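Local coordinates for protein yojF (Bacillus subtilis, PDB 1NJH) that is of unknown function and belongs to the DUF1806 family, folding as a curled antiparallel beta sheet with one short helix and assembling as a dimer, at residues A[19-25]-A[111-117]; A[26-32]-A[105-111]; A[55-60]-A[71-75]; A[82-86]-A[97-101]. All coordinates share one frame. Residue numbers count along the deposited sequence, not the author numbering.

Interaction 1: A[19-25]-A[111-117]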
loop_
_atom_site.group_PDB
_atom_site.type_symbol
_atom_site.label_atom_id
_atom_site.label_comp_id
_atom_site.label_asym_id
_atom_site.label_seq_id
_atom_site.Cartn_x
_atom_site.Cartn_y
_atom_site.Cartn_z
ATOM N N TYR A 19 -4.332 -2.912 -18.768
ATOM C CA TYR A 19 -2.987 -2.958 -18.193
ATOM C C TYR A 19 -2.563 -4.329 -17.683
ATOM O O TYR A 19 -1.463 -4.473 -17.154
ATOM C CB TYR A 19 -2.860 -1.975 -17.020
ATOM C CG TYR A 19 -3.178 -0.541 -17.346
ATOM C CD1 TYR A 19 -2.248 0.279 -17.980
ATOM C CD2 TYR A 19 -4.421 -0.003 -17.022
ATOM C CE1 TYR A 19 -2.557 1.612 -18.283
ATOM C CE2 TYR A 19 -4.737 1.314 -17.322
ATOM C CZ TYR A 19 -3.804 2.115 -17.952
ATOM O OH TYR A 19 -4.147 3.410 -18.267
ATOM N N ALA A 20 -3.424 -5.334 -17.820
ATOM C CA ALA A 20 -3.079 -6.674 -17.351
ATOM C C ALA A 20 -2.034 -7.354 -18.235
ATOM O O ALA A 20 -1.977 -7.113 -19.440
ATOM C CB ALA A 20 -4.336 -7.541 -17.281
ATOM N N ASP A 21 -1.196 -8.175 -17.608
ATOM C CA ASP A 21 -0.166 -8.975 -18.263
ATOM C C ASP A 21 1.112 -8.317 -18.746
ATOM O O ASP A 21 1.910 -8.935 -19.455
ATOM C CB ASP A 21 -0.808 -9.796 -19.387
ATOM C CG ASP A 21 -1.910 -10.699 -18.866
ATOM O OD1 ASP A 21 -1.667 -11.373 -17.848
ATOM O OD2 ASP A 21 -3.009 -10.729 -19.461
ATOM N N ARG A 22 1.312 -7.067 -18.366
ATOM C CA ARG A 22 2.541 -6.375 -18.716
ATOM C C ARG A 22 2.923 -5.537 -17.505
ATOM O O ARG A 22 2.061 -5.149 -16.712
ATOM C CB ARG A 22 2.358 -5.493 -19.952
ATOM C CG ARG A 22 1.449 -4.291 -19.788
ATOM C CD ARG A 22 1.761 -3.284 -20.889
ATOM N NE ARG A 22 0.800 -2.193 -20.948
ATOM C CZ ARG A 22 -0.486 -2.357 -21.237
ATOM N NH1 ARG A 22 -0.952 -3.573 -21.490
ATOM N NH2 ARG A 22 -1.302 -1.311 -21.272
ATOM N N PRO A 23 4.223 -5.261 -17.337
ATOM C CA PRO A 23 4.708 -4.469 -16.203
ATOM C C PRO A 23 4.105 -3.075 -16.152
ATOM O O PRO A 23 4.100 -2.362 -17.152
ATOM C CB PRO A 23 6.218 -4.422 -16.440
ATOM C CG PRO A 23 6.488 -5.708 -17.177
ATOM C CD PRO A 23 5.347 -5.745 -18.156
ATOM N N VAL A 24 3.583 -2.693 -14.990
ATOM C CA VAL A 24 3.022 -1.362 -14.819
ATOM C C VAL A 24 3.479 -0.810 -13.483
ATOM O O VAL A 24 4.022 -1.540 -12.655
ATOM C CB VAL A 24 1.470 -1.360 -14.882
ATOM C CG1 VAL A 24 1.027 -1.752 -16.285
ATOM C CG2 VAL A 24 0.882 -2.301 -13.827
ATOM N N TYR A 25 3.311 0.492 -13.303
ATOM C CA TYR A 25 3.693 1.124 -12.055
ATOM C C TYR A 25 2.427 1.438 -11.282
ATOM O O TYR A 25 1.423 1.851 -11.859
ATOM C CB TYR A 25 4.460 2.417 -12.326
ATOM C CG TYR A 25 5.831 2.166 -12.898
ATOM C CD1 TYR A 25 6.014 2.008 -14.271
ATOM C CD2 TYR A 25 6.940 2.054 -12.064
ATOM C CE1 TYR A 25 7.271 1.750 -14.799
ATOM C CE2 TYR A 25 8.203 1.788 -12.583
ATOM C CZ TYR A 25 8.357 1.640 -13.952
ATOM O OH TYR A 25 9.605 1.397 -14.478
ATOM N N GLN A 111 -3.623 4.309 -8.442
ATOM C CA GLN A 111 -3.310 4.771 -9.790
ATOM C C GLN A 111 -2.399 3.751 -10.490
ATOM O O GLN A 111 -1.494 3.189 -9.870
ATOM C CB GLN A 111 -2.605 6.130 -9.717
ATOM C CG GLN A 111 -3.269 7.162 -8.795
ATOM C CD GLN A 111 -2.599 8.526 -8.914
ATOM O OE1 GLN A 111 -1.407 8.608 -9.192
ATOM N NE2 GLN A 111 -3.358 9.589 -8.700
ATOM N N ILE A 112 -2.633 3.541 -11.785
ATOM C CA ILE A 112 -1.884 2.580 -12.589
ATOM C C ILE A 112 -1.368 3.273 -13.847
ATOM O O ILE A 112 -2.132 3.954 -14.524
ATOM C CB ILE A 112 -2.814 1.398 -12.998
ATOM C CG1 ILE A 112 -3.447 0.795 -11.738
ATOM C CG2 ILE A 112 -2.032 0.362 -13.797
ATOM C CD1 ILE A 112 -4.488 -0.286 -11.971
ATOM N N SER A 113 -0.091 3.065 -14.157
ATOM C CA SER A 113 0.544 3.683 -15.322
ATOM C C SER A 113 1.604 2.777 -15.933
ATOM O O SER A 113 2.216 1.968 -15.242
ATOM C CB SER A 113 1.190 5.008 -14.905
ATOM O OG SER A 113 1.814 5.663 -16.008
ATOM N N GLU A 114 1.824 2.917 -17.238
ATOM C CA GLU A 114 2.835 2.130 -17.917
ATOM C C GLU A 114 4.214 2.733 -17.631
ATOM O O GLU A 114 5.241 2.085 -17.817
ATOM C CB GLU A 114 2.566 2.118 -19.421
ATOM C CG GLU A 114 1.160 1.671 -19.778
ATOM C CD GLU A 114 0.873 1.759 -21.264
ATOM O OE1 GLU A 114 1.494 0.998 -22.034
ATOM O OE2 GLU A 114 0.028 2.592 -21.659
ATOM N N LYS A 115 4.230 3.976 -17.163
ATOM C CA LYS A 115 5.484 4.649 -16.851
ATOM C C LYS A 115 5.488 5.131 -15.406
ATOM O O LYS A 115 4.436 5.305 -14.809
ATOM C CB LYS A 115 5.680 5.854 -17.771
ATOM C CG LYS A 115 5.857 5.505 -19.231
ATOM C CD LYS A 115 5.960 6.777 -20.049
ATOM C CE LYS A 115 6.035 6.485 -21.534
ATOM N NZ LYS A 115 6.030 7.760 -22.305
ATOM N N PRO A 116 6.680 5.359 -14.829
ATOM C CA PRO A 116 6.789 5.829 -13.445
ATOM C C PRO A 116 6.015 7.121 -13.199
ATOM O O PRO A 116 5.925 7.999 -14.072
ATOM C CB PRO A 116 8.298 6.056 -13.273
ATOM C CG PRO A 116 8.892 5.043 -14.179
ATOM C CD PRO A 116 8.019 5.143 -15.407
ATOM N N PHE A 117 5.461 7.248 -12.002
ATOM C CA PHE A 117 4.756 8.468 -11.639
ATOM C C PHE A 117 5.807 9.466 -11.153
ATOM O O PHE A 117 6.681 9.106 -10.370
ATOM C CB PHE A 117 3.794 8.201 -10.484
ATOM C CG PHE A 117 2.566 7.450 -10.879
ATOM C CD1 PHE A 117 1.478 8.122 -11.417
ATOM C CD2 PHE A 117 2.509 6.064 -10.744
ATOM C CE1 PHE A 117 0.335 7.420 -11.823
ATOM C CE2 PHE A 117 1.376 5.354 -11.143
ATOM C CZ PHE A 117 0.294 6.027 -11.681
HETATM O O HOH W 1 3.312 -0.609 -21.386
HETATM O O HOH W 2 5.851 -0.387 -17.900
#
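Two tyrosine rings offer the hollows. The Tyr25 ring receives the Pro116 pyrrolidine on one face: Pro116 CG stands 3.7 Å from the ring centroid, 21° off the normal, a CH-pi contact. At the ring edge Tyr25 CD1 lies 3.6 Å from Glu114 O, so the 114-116 backbone curls round the tyrosine. Phe117 CE2 lies 3.6 Å from Tyr25 O, which is at the Phe117 ring edge, and 4.4 Å from Tyr25 CB. Beyond Val24, Ile112 CG2 is the bump that fills the second hollow, over one face of the Tyr19 ring (4.1 Å from its centroid, 23° off the normal), and it meets Val24 CG2 at 3.9 Å.

At the Arg22 end, a salt bridge whose hydrogen bond is weak joins Arg22 NE to Glu114 OE1 (3.4 Å); water 1, weakly held by Arg22 NE, donates to Glu114 OE1. Arg22 NH1 bonds to Arg18 O, and Glu114 OE2 to Asn93.

Two backbone bonds, Tyr25 N to Ser113 O (2.7 Å) and Ser113 N to Tyr25 O (3.0 Å), define the end of an antiparallel ladder, where strands 24-32 and 106-113 give way to loops packed through aromatic side chains.

Interaction 2: A[26-32]-A[105-111]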
loop_
_atom_site.group_PDB
_atom_site.type_symbol
_atom_site.label_atom_id
_atom_site.label_comp_id
_atom_site.label_asym_id
_atom_site.label_seq_id
_atom_site.Cartn_x
_atom_site.Cartn_y
_atom_site.Cartn_z
ATOM N N ILE A 26 2.486 1.271 -9.969
ATOM C CA ILE A 26 1.336 1.533 -9.138
ATOM C C ILE A 26 1.590 2.557 -8.023
ATOM O O ILE A 26 2.687 2.616 -7.437
ATOM C CB ILE A 26 0.837 0.186 -8.506
ATOM C CG1 ILE A 26 0.267 -0.704 -9.625
ATOM C CG2 ILE A 26 -0.186 0.448 -7.393
ATOM C CD1 ILE A 26 -0.450 -1.916 -9.165
ATOM N N HIS A 27 0.587 3.392 -7.785
ATOM C CA HIS A 27 0.619 4.327 -6.680
ATOM C C HIS A 27 -0.601 3.922 -5.842
ATOM O O HIS A 27 -1.717 3.859 -6.370
ATOM C CB HIS A 27 0.453 5.781 -7.124
ATOM C CG HIS A 27 0.548 6.745 -5.984
ATOM N ND1 HIS A 27 -0.549 7.161 -5.259
ATOM C CD2 HIS A 27 1.627 7.291 -5.378
ATOM C CE1 HIS A 27 -0.146 7.923 -4.255
ATOM N NE2 HIS A 27 1.170 8.016 -4.305
ATOM N N LEU A 28 -0.396 3.627 -4.558
ATOM C CA LEU A 28 -1.484 3.239 -3.658
ATOM C C LEU A 28 -1.228 3.989 -2.376
ATOM O O LEU A 28 -0.185 3.816 -1.748
ATOM C CB LEU A 28 -1.466 1.737 -3.395
ATOM C CG LEU A 28 -2.533 1.240 -2.410
ATOM C CD1 LEU A 28 -3.931 1.519 -2.951
ATOM C CD2 LEU A 28 -2.323 -0.247 -2.155
ATOM N N GLU A 29 -2.186 4.815 -1.986
ATOM C CA GLU A 29 -2.014 5.656 -0.812
ATOM C C GLU A 29 -3.313 5.838 -0.028
ATOM O O GLU A 29 -4.403 5.891 -0.609
ATOM C CB GLU A 29 -1.476 7.020 -1.295
ATOM C CG GLU A 29 -1.477 8.155 -0.263
ATOM C CD GLU A 29 -0.898 9.466 -0.813
ATOM O OE1 GLU A 29 -0.914 9.677 -2.047
ATOM O OE2 GLU A 29 -0.432 10.305 -0.003
ATOM N N THR A 30 -3.182 5.922 1.292
ATOM C CA THR A 30 -4.324 6.148 2.180
ATOM C C THR A 30 -3.944 7.304 3.096
ATOM O O THR A 30 -2.833 7.359 3.615
ATOM C CB THR A 30 -4.685 4.896 3.050
ATOM O OG1 THR A 30 -3.538 4.435 3.770
ATOM C CG2 THR A 30 -5.187 3.781 2.174
ATOM N N THR A 31 -4.877 8.226 3.286
ATOM C CA THR A 31 -4.638 9.400 4.122
ATOM C C THR A 31 -5.796 9.586 5.096
ATOM O O THR A 31 -6.872 9.027 4.898
ATOM C CB THR A 31 -4.529 10.659 3.257
ATOM O OG1 THR A 31 -5.703 10.769 2.444
ATOM C CG2 THR A 31 -3.304 10.588 2.355
ATOM N N THR A 32 -5.570 10.376 6.144
ATOM C CA THR A 32 -6.607 10.637 7.142
ATOM C C THR A 32 -6.502 12.054 7.693
ATOM O O THR A 32 -5.588 12.803 7.344
ATOM C CB THR A 32 -6.514 9.667 8.334
ATOM O OG1 THR A 32 -5.287 9.888 9.040
ATOM C CG2 THR A 32 -6.567 8.231 7.850
ATOM N N LYS A 105 -13.346 10.861 7.465
ATOM C CA LYS A 105 -12.083 11.548 7.228
ATOM C C LYS A 105 -11.048 10.529 6.758
ATOM O O LYS A 105 -9.965 10.415 7.332
ATOM C CB LYS A 105 -11.592 12.225 8.513
ATOM C CG LYS A 105 -12.323 13.508 8.877
ATOM C CD LYS A 105 -11.890 14.653 7.972
ATOM C CE LYS A 105 -12.456 15.985 8.450
ATOM N NZ LYS A 105 -11.912 17.142 7.674
ATOM N N LEU A 106 -11.397 9.779 5.720
ATOM C CA LEU A 106 -10.493 8.778 5.175
ATOM C C LEU A 106 -10.451 8.956 3.664
ATOM O O LEU A 106 -11.478 9.187 3.032
ATOM C CB LEU A 106 -10.990 7.375 5.512
ATOM C CG LEU A 106 -9.947 6.286 5.790
ATOM C CD1 LEU A 106 -10.651 4.935 5.740
ATOM C CD2 LEU A 106 -8.818 6.326 4.773
ATOM N N ALA A 107 -9.263 8.861 3.086
ATOM C CA ALA A 107 -9.133 9.005 1.650
ATOM C C ALA A 107 -8.236 7.915 1.106
ATOM O O ALA A 107 -7.335 7.415 1.800
ATOM C CB ALA A 107 -8.554 10.374 1.297
ATOM N N ILE A 108 -8.489 7.551 -0.141
ATOM C CA ILE A 108 -7.705 6.518 -0.783
ATOM C C ILE A 108 -7.483 6.837 -2.243
ATOM O O ILE A 108 -8.309 7.481 -2.895
ATOM C CB ILE A 108 -8.386 5.147 -0.653
ATOM C CG1 ILE A 108 -7.510 4.076 -1.306
ATOM C CG2 ILE A 108 -9.787 5.200 -1.279
ATOM C CD1 ILE A 108 -7.842 2.684 -0.870
ATOM N N SER A 109 -6.345 6.381 -2.751
ATOM C CA SER A 109 -5.974 6.604 -4.134
ATOM C C SER A 109 -5.258 5.380 -4.675
ATOM O O SER A 109 -4.379 4.837 -4.009
ATOM C CB SER A 109 -5.052 7.834 -4.228
ATOM O OG SER A 109 -4.482 7.956 -5.518
ATOM N N LEU A 110 -5.677 4.924 -5.859
ATOM C CA LEU A 110 -5.033 3.796 -6.543
ATOM C C LEU A 110 -4.867 4.278 -7.973
ATOM O O LEU A 110 -5.850 4.654 -8.630
ATOM C CB LEU A 110 -5.885 2.515 -6.509
ATOM C CG LEU A 110 -5.281 1.345 -7.317
ATOM C CD1 LEU A 110 -3.923 0.916 -6.755
ATOM C CD2 LEU A 110 -6.267 0.151 -7.315
ATOM N N GLN A 111 -3.623 4.309 -8.442
ATOM C CA GLN A 111 -3.310 4.771 -9.790
ATOM C C GLN A 111 -2.399 3.751 -10.490
ATOM O O GLN A 111 -1.494 3.189 -9.870
ATOM C CB GLN A 111 -2.605 6.130 -9.717
ATOM C CG GLN A 111 -3.269 7.162 -8.795
ATOM C CD GLN A 111 -2.599 8.526 -8.914
ATOM O OE1 GLN A 111 -1.407 8.608 -9.192
ATOM N NE2 GLN A 111 -3.358 9.589 -8.700
#
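Strands 26-32 and 106-111 form a regular antiparallel ladder in the curled sheet, their segment axes 4.7 Å apart at closest and 167° between N-to-C directions. Lys105 comes first: with Leu106 it makes a G1 bulge opposite Leu101, and its carbonyl O takes a CA-H...O contact from Thr32 CA at 3.4 Å. Leu106 pairs with Thr32 without hydrogen bonds, and its CD2 lies 3.3 Å from Thr31 O. Ala107 exchanges two bonds with Thr31 (N to O, 3.0 Å each way).

Ile108 lies beside Thr30 on the face that also carries Leu28 and Leu110. It packs on Ala81 and Leu84 of strand 78-89, while Thr30 OG1 makes a weak hydrogen bond to Thr30 OG1 of the second subunit, placing this strand at the dimer interface. Ser109 repeats the doubly bonded pattern with Glu29: Ser109 N to Glu29 O is 2.9 Å, Glu29 N to Ser109 O 3.0 Å.

Leu110 packs on Leu28 (CD1 to CD1, 3.9 Å) and, diagonally, on Ile26, whose CG2 is 3.8 Å from Leu110 CD1. Gln111 ends the walk on the opposite face beside His27, where His27 N reaches Gln111 O at 3.0 Å and Gln111 N reaches His27 O at 2.9 Å.

Interaction 3: A[55-60]-A[71-75]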
loop_
_atom_site.group_PDB
_atom_site.type_symbol
_atom_site.label_atom_id
_atom_site.label_comp_id
_atom_site.label_asym_id
_atom_site.label_seq_id
_atom_site.Cartn_x
_atom_site.Cartn_y
_atom_site.Cartn_z
ATOM N N VAL A 55 4.768 -3.901 -10.903
ATOM C CA VAL A 55 4.115 -5.203 -10.834
ATOM C C VAL A 55 3.493 -5.573 -12.174
ATOM O O VAL A 55 3.300 -4.727 -13.055
ATOM C CB VAL A 55 2.955 -5.213 -9.791
ATOM C CG1 VAL A 55 3.432 -4.670 -8.451
ATOM C CG2 VAL A 55 1.785 -4.392 -10.310
ATOM N N THR A 56 3.162 -6.851 -12.300
ATOM C CA THR A 56 2.494 -7.374 -13.475
ATOM C C THR A 56 1.319 -8.157 -12.902
ATOM O O THR A 56 1.533 -9.102 -12.153
ATOM C CB THR A 56 3.397 -8.341 -14.260
ATOM O OG1 THR A 56 4.505 -7.618 -14.806
ATOM C CG2 THR A 56 2.612 -8.987 -15.390
ATOM N N TYR A 57 0.093 -7.739 -13.189
ATOM C CA TYR A 57 -1.058 -8.488 -12.676
ATOM C C TYR A 57 -1.746 -9.224 -13.814
ATOM O O TYR A 57 -1.810 -8.719 -14.941
ATOM C CB TYR A 57 -2.038 -7.553 -11.934
ATOM C CG TYR A 57 -2.639 -6.425 -12.741
ATOM C CD1 TYR A 57 -3.764 -6.630 -13.540
ATOM C CD2 TYR A 57 -2.147 -5.119 -12.618
ATOM C CE1 TYR A 57 -4.396 -5.563 -14.187
ATOM C CE2 TYR A 57 -2.773 -4.044 -13.260
ATOM C CZ TYR A 57 -3.891 -4.275 -14.035
ATOM O OH TYR A 57 -4.536 -3.233 -14.646
ATOM N N HIS A 58 -2.263 -10.421 -13.525
ATOM C CA HIS A 58 -2.922 -11.222 -14.563
ATOM C C HIS A 58 -4.444 -11.294 -14.484
ATOM O O HIS A 58 -5.107 -11.678 -15.453
ATOM C CB HIS A 58 -2.314 -12.633 -14.609
ATOM C CG HIS A 58 -2.006 -13.216 -13.263
ATOM N ND1 HIS A 58 -2.896 -14.007 -12.568
ATOM C CD2 HIS A 58 -0.898 -13.130 -12.486
ATOM C CE1 HIS A 58 -2.349 -14.384 -11.426
ATOM N NE2 HIS A 58 -1.137 -13.865 -11.351
ATOM N N GLN A 59 -4.998 -10.944 -13.332
ATOM C CA GLN A 59 -6.445 -10.901 -13.143
ATOM C C GLN A 59 -6.725 -9.599 -12.405
ATOM O O GLN A 59 -5.923 -9.161 -11.573
ATOM C CB GLN A 59 -6.945 -12.099 -12.335
ATOM C CG GLN A 59 -7.055 -13.374 -13.162
ATOM C CD GLN A 59 -8.094 -13.271 -14.272
ATOM O OE1 GLN A 59 -7.946 -13.882 -15.335
ATOM N NE2 GLN A 59 -9.157 -12.511 -14.024
ATOM N N ALA A 60 -7.848 -8.968 -12.736
ATOM C CA ALA A 60 -8.227 -7.699 -12.126
ATOM C C ALA A 60 -9.728 -7.558 -12.161
ATOM O O ALA A 60 -10.370 -7.901 -13.157
ATOM C CB ALA A 60 -7.573 -6.532 -12.893
ATOM N N GLY A 71 -9.425 -5.227 -6.938
ATOM C CA GLY A 71 -8.460 -6.250 -6.581
ATOM C C GLY A 71 -7.645 -6.615 -7.810
ATOM O O GLY A 71 -8.183 -6.834 -8.910
ATOM N N LEU A 72 -6.330 -6.682 -7.633
ATOM C CA LEU A 72 -5.425 -7.035 -8.728
ATOM C C LEU A 72 -4.611 -8.222 -8.252
ATOM O O LEU A 72 -4.009 -8.146 -7.186
ATOM C CB LEU A 72 -4.461 -5.868 -9.010
ATOM C CG LEU A 72 -5.037 -4.467 -9.230
ATOM C CD1 LEU A 72 -3.877 -3.483 -9.449
ATOM C CD2 LEU A 72 -5.973 -4.481 -10.445
ATOM N N LYS A 73 -4.573 -9.310 -9.020
ATOM C CA LYS A 73 -3.780 -10.471 -8.630
ATOM C C LYS A 73 -2.440 -10.371 -9.340
ATOM O O LYS A 73 -2.374 -10.494 -10.570
ATOM C CB LYS A 73 -4.466 -11.784 -9.041
ATOM C CG LYS A 73 -3.703 -13.011 -8.572
ATOM C CD LYS A 73 -3.813 -13.194 -7.065
ATOM C CE LYS A 73 -2.875 -14.283 -6.547
ATOM N NZ LYS A 73 -1.431 -13.883 -6.448
ATOM N N THR A 74 -1.375 -10.157 -8.573
ATOM C CA THR A 74 -0.050 -10.007 -9.158
ATOM C C THR A 74 0.651 -11.349 -9.259
ATOM O O THR A 74 0.097 -12.399 -8.875
ATOM C CB THR A 74 0.837 -9.046 -8.319
ATOM O OG1 THR A 74 1.070 -9.632 -7.033
ATOM C CG2 THR A 74 0.156 -7.691 -8.138
ATOM N N GLU A 75 1.876 -11.297 -9.776
ATOM C CA GLU A 75 2.712 -12.470 -9.957
ATOM C C GLU A 75 2.612 -13.404 -8.757
ATOM O O GLU A 75 2.287 -14.576 -8.907
ATOM C CB GLU A 75 4.163 -12.034 -10.191
ATOM C CG GLU A 75 4.348 -11.224 -11.477
ATOM C CD GLU A 75 5.773 -10.737 -11.686
ATOM O OE1 GLU A 75 6.234 -9.867 -10.915
ATOM O OE2 GLU A 75 6.435 -11.225 -12.628
HETATM O O HOH W 3 4.126 -8.618 -9.767
#
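Backbone hydrogen bonds carry the pairing of these two antiparallel segments. Lys73 N donates to Gln59 O at 2.9 Å with a nearly straight angle of 172°, and His58 N donates to Lys73 O at 3.0 Å and 150°. On the N-terminal side of the corner at His58 the order loosens: Glu75 N reaches Thr56 O at 3.3 Å and only 125°, a weak bond. Longer CA-H...O contacts fill in between, notably Ala60 CA to Gly71 O at 3.3 Å.

One side chain bonds to the opposing backbone. The His58 ring swings over the strand so that NE2 donates weakly to Thr74 O (3.1 Å), an oxygen that also receives Lys73 NZ at 3.2 Å. Lys73 has further partners beyond the segments, a hydrogen bond to Gly77 O and a cation-pi contact with Trp78. Water 3 connects Thr56 N (3.2 Å) with Glu75 OE1 (2.7 Å).

Apolar contact lies on the face of Ala60 and Leu72. Leu72 CD2 is 4.1 Å from the Tyr57 ring centroid, just 7° off the normal, a well-centred CH-pi contact, and 3.6 Å from Ala60 CB. Leu16 of helix 9-18 packs on both Leu72 and Ala60, and its carbonyl O holds Tyr57 OH.

The chemistry is thus two-sided: aliphatic and aromatic groups join the hairpin to the helix, while charged and polar groups line the outer side, where the strand 45-63 bends.

Interaction 4: A[82-86]-A[97-101]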
loop_
_atom_site.group_PDB
_atom_site.type_symbol
_atom_site.label_atom_id
_atom_site.label_comp_id
_atom_site.label_asym_id
_atom_site.label_seq_id
_atom_site.Cartn_x
_atom_site.Cartn_y
_atom_site.Cartn_z
ATOM N N GLU A 82 -10.295 -0.449 -1.279
ATOM C CA GLU A 82 -11.745 -0.338 -1.063
ATOM C C GLU A 82 -12.108 1.125 -0.810
ATOM O O GLU A 82 -11.291 1.890 -0.305
ATOM C CB GLU A 82 -12.158 -1.181 0.147
ATOM C CG GLU A 82 -13.522 -0.831 0.763
ATOM C CD GLU A 82 -14.701 -1.244 -0.105
ATOM O OE1 GLU A 82 -15.013 -0.537 -1.092
ATOM O OE2 GLU A 82 -15.313 -2.290 0.202
ATOM N N GLY A 83 -13.333 1.506 -1.165
ATOM C CA GLY A 83 -13.780 2.871 -0.951
ATOM C C GLY A 83 -13.592 3.794 -2.135
ATOM O O GLY A 83 -13.665 5.011 -1.981
ATOM N N LEU A 84 -13.347 3.230 -3.312
ATOM C CA LEU A 84 -13.152 4.037 -4.516
ATOM C C LEU A 84 -14.494 4.536 -5.054
ATOM O O LEU A 84 -15.447 3.761 -5.175
ATOM C CB LEU A 84 -12.444 3.202 -5.580
ATOM C CG LEU A 84 -11.049 2.720 -5.142
ATOM C CD1 LEU A 84 -10.523 1.736 -6.174
ATOM C CD2 LEU A 84 -10.078 3.905 -4.978
ATOM N N THR A 85 -14.564 5.822 -5.386
ATOM C CA THR A 85 -15.808 6.395 -5.909
ATOM C C THR A 85 -15.655 7.165 -7.212
ATOM O O THR A 85 -16.630 7.332 -7.956
ATOM C CB THR A 85 -16.461 7.360 -4.891
ATOM O OG1 THR A 85 -15.562 8.440 -4.618
ATOM C CG2 THR A 85 -16.806 6.634 -3.599
ATOM N N GLU A 86 -14.446 7.643 -7.497
ATOM C CA GLU A 86 -14.216 8.416 -8.712
ATOM C C GLU A 86 -12.990 7.965 -9.487
ATOM O O GLU A 86 -12.134 7.246 -8.962
ATOM C CB GLU A 86 -14.100 9.897 -8.358
ATOM C CG GLU A 86 -12.998 10.212 -7.370
ATOM C CD GLU A 86 -13.073 11.635 -6.855
ATOM O OE1 GLU A 86 -12.065 12.113 -6.289
ATOM O OE2 GLU A 86 -14.140 12.270 -7.011
HETATM N N MSE A 97 -7.729 6.416 -9.798
HETATM C CA MSE A 97 -8.947 6.172 -9.044
HETATM C C MSE A 97 -8.792 6.700 -7.625
HETATM O O MSE A 97 -7.686 6.746 -7.077
HETATM C CB MSE A 97 -9.254 4.674 -9.017
HETATM C CG MSE A 97 -9.520 4.109 -10.384
HETATM SE SE MSE A 97 -9.511 2.185 -10.331
HETATM C CE MSE A 97 -7.584 1.917 -10.211
ATOM N N ALA A 98 -9.903 7.100 -7.021
ATOM C CA ALA A 98 -9.839 7.633 -5.669
ATOM C C ALA A 98 -11.174 7.605 -4.960
ATOM O O ALA A 98 -12.228 7.427 -5.582
ATOM C CB ALA A 98 -9.305 9.068 -5.708
ATOM N N GLY A 99 -11.120 7.780 -3.647
ATOM C CA GLY A 99 -12.319 7.811 -2.840
ATOM C C GLY A 99 -12.062 8.693 -1.638
ATOM O O GLY A 99 -10.929 8.819 -1.194
ATOM N N HIS A 100 -13.098 9.352 -1.135
ATOM C CA HIS A 100 -12.936 10.192 0.045
ATOM C C HIS A 100 -14.203 10.146 0.880
ATOM O O HIS A 100 -15.291 10.408 0.378
ATOM C CB HIS A 100 -12.637 11.645 -0.330
ATOM C CG HIS A 100 -12.491 12.545 0.859
ATOM N ND1 HIS A 100 -13.237 13.692 1.024
ATOM C CD2 HIS A 100 -11.706 12.447 1.958
ATOM C CE1 HIS A 100 -12.919 14.261 2.174
ATOM N NE2 HIS A 100 -11.993 13.524 2.761
ATOM N N LEU A 101 -14.054 9.788 2.149
ATOM C CA LEU A 101 -15.181 9.719 3.067
ATOM C C LEU A 101 -15.050 10.905 4.002
ATOM O O LEU A 101 -14.269 10.864 4.956
ATOM C CB LEU A 101 -15.144 8.423 3.878
ATOM C CG LEU A 101 -15.324 7.095 3.142
ATOM C CD1 LEU A 101 -15.362 5.969 4.162
ATOM C CD2 LEU A 101 -16.606 7.113 2.332
#
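Strands 82-84 and 97-101 cross at 100° between N-to-C directions; the closest CA approach is Leu84 CA to Gly99 CA, 4.2 Å. With chi1 near m and chi2 near t, Leu84 extends its CD2 to 4.2 Å from the CB of selenomethionine Met97. The Met97 side chain (m, t, m) leads away from there and packs on Val70 and Leu110. Thr85 takes chi1 p, leaving OG1 3.8 Å from Gly99 CA. Glu86, also p at chi1 but extended beyond, shares a face with Ala98, OE1 lying 4.2 Å from Ala98 CB. Glu82 (t, p) folds back so that its OE1 accepts from Gly83 N at 2.6 Å.

Geometry explains both glycines. At Gly83 (phi 94°, psi 15°) a CB would jam against Glu82 O, and a CB on Gly99 would fall 1.7 Å from Gly83 O; without one, Gly99 CA approaches that oxygen to 3.2 Å.

Ala98 O accepts from both Thr85 N (2.8 Å) and Glu86 N (2.9 Å), and Ala98 N returns a bond to Glu86 O (3.0 Å). Two residues facing one make a classic beta bulge, preceded by a G1 bulge at Gly83 and Leu84 opposite Tyr68: a sharply bent beta hairpin in a curled antiparallel sheet.

From the N terminus, helix 9-18 leads into 19-25, which opens the loop that interaction 1 closes near the C terminus; interaction 2, on the same two strands and sharing Gln111, nests inside it. Within both lie interactions 3 and 4, two hairpin contacts in series: 55-60 closes on 71-75 before 82-86 opens toward 97-101. None of the loops cross. Interaction 3 adjoins interaction 1 through Val24 N and Val55 O (2.8 Å), and interaction 4 adjoins interaction 2 through Met97 N and Leu110 O (2.8 Å). Interactions 3 and 4, with centres about 20 Å apart, do not touch; strands 68-74 and 78-89 pair between them, completing the sheet's closed circuit.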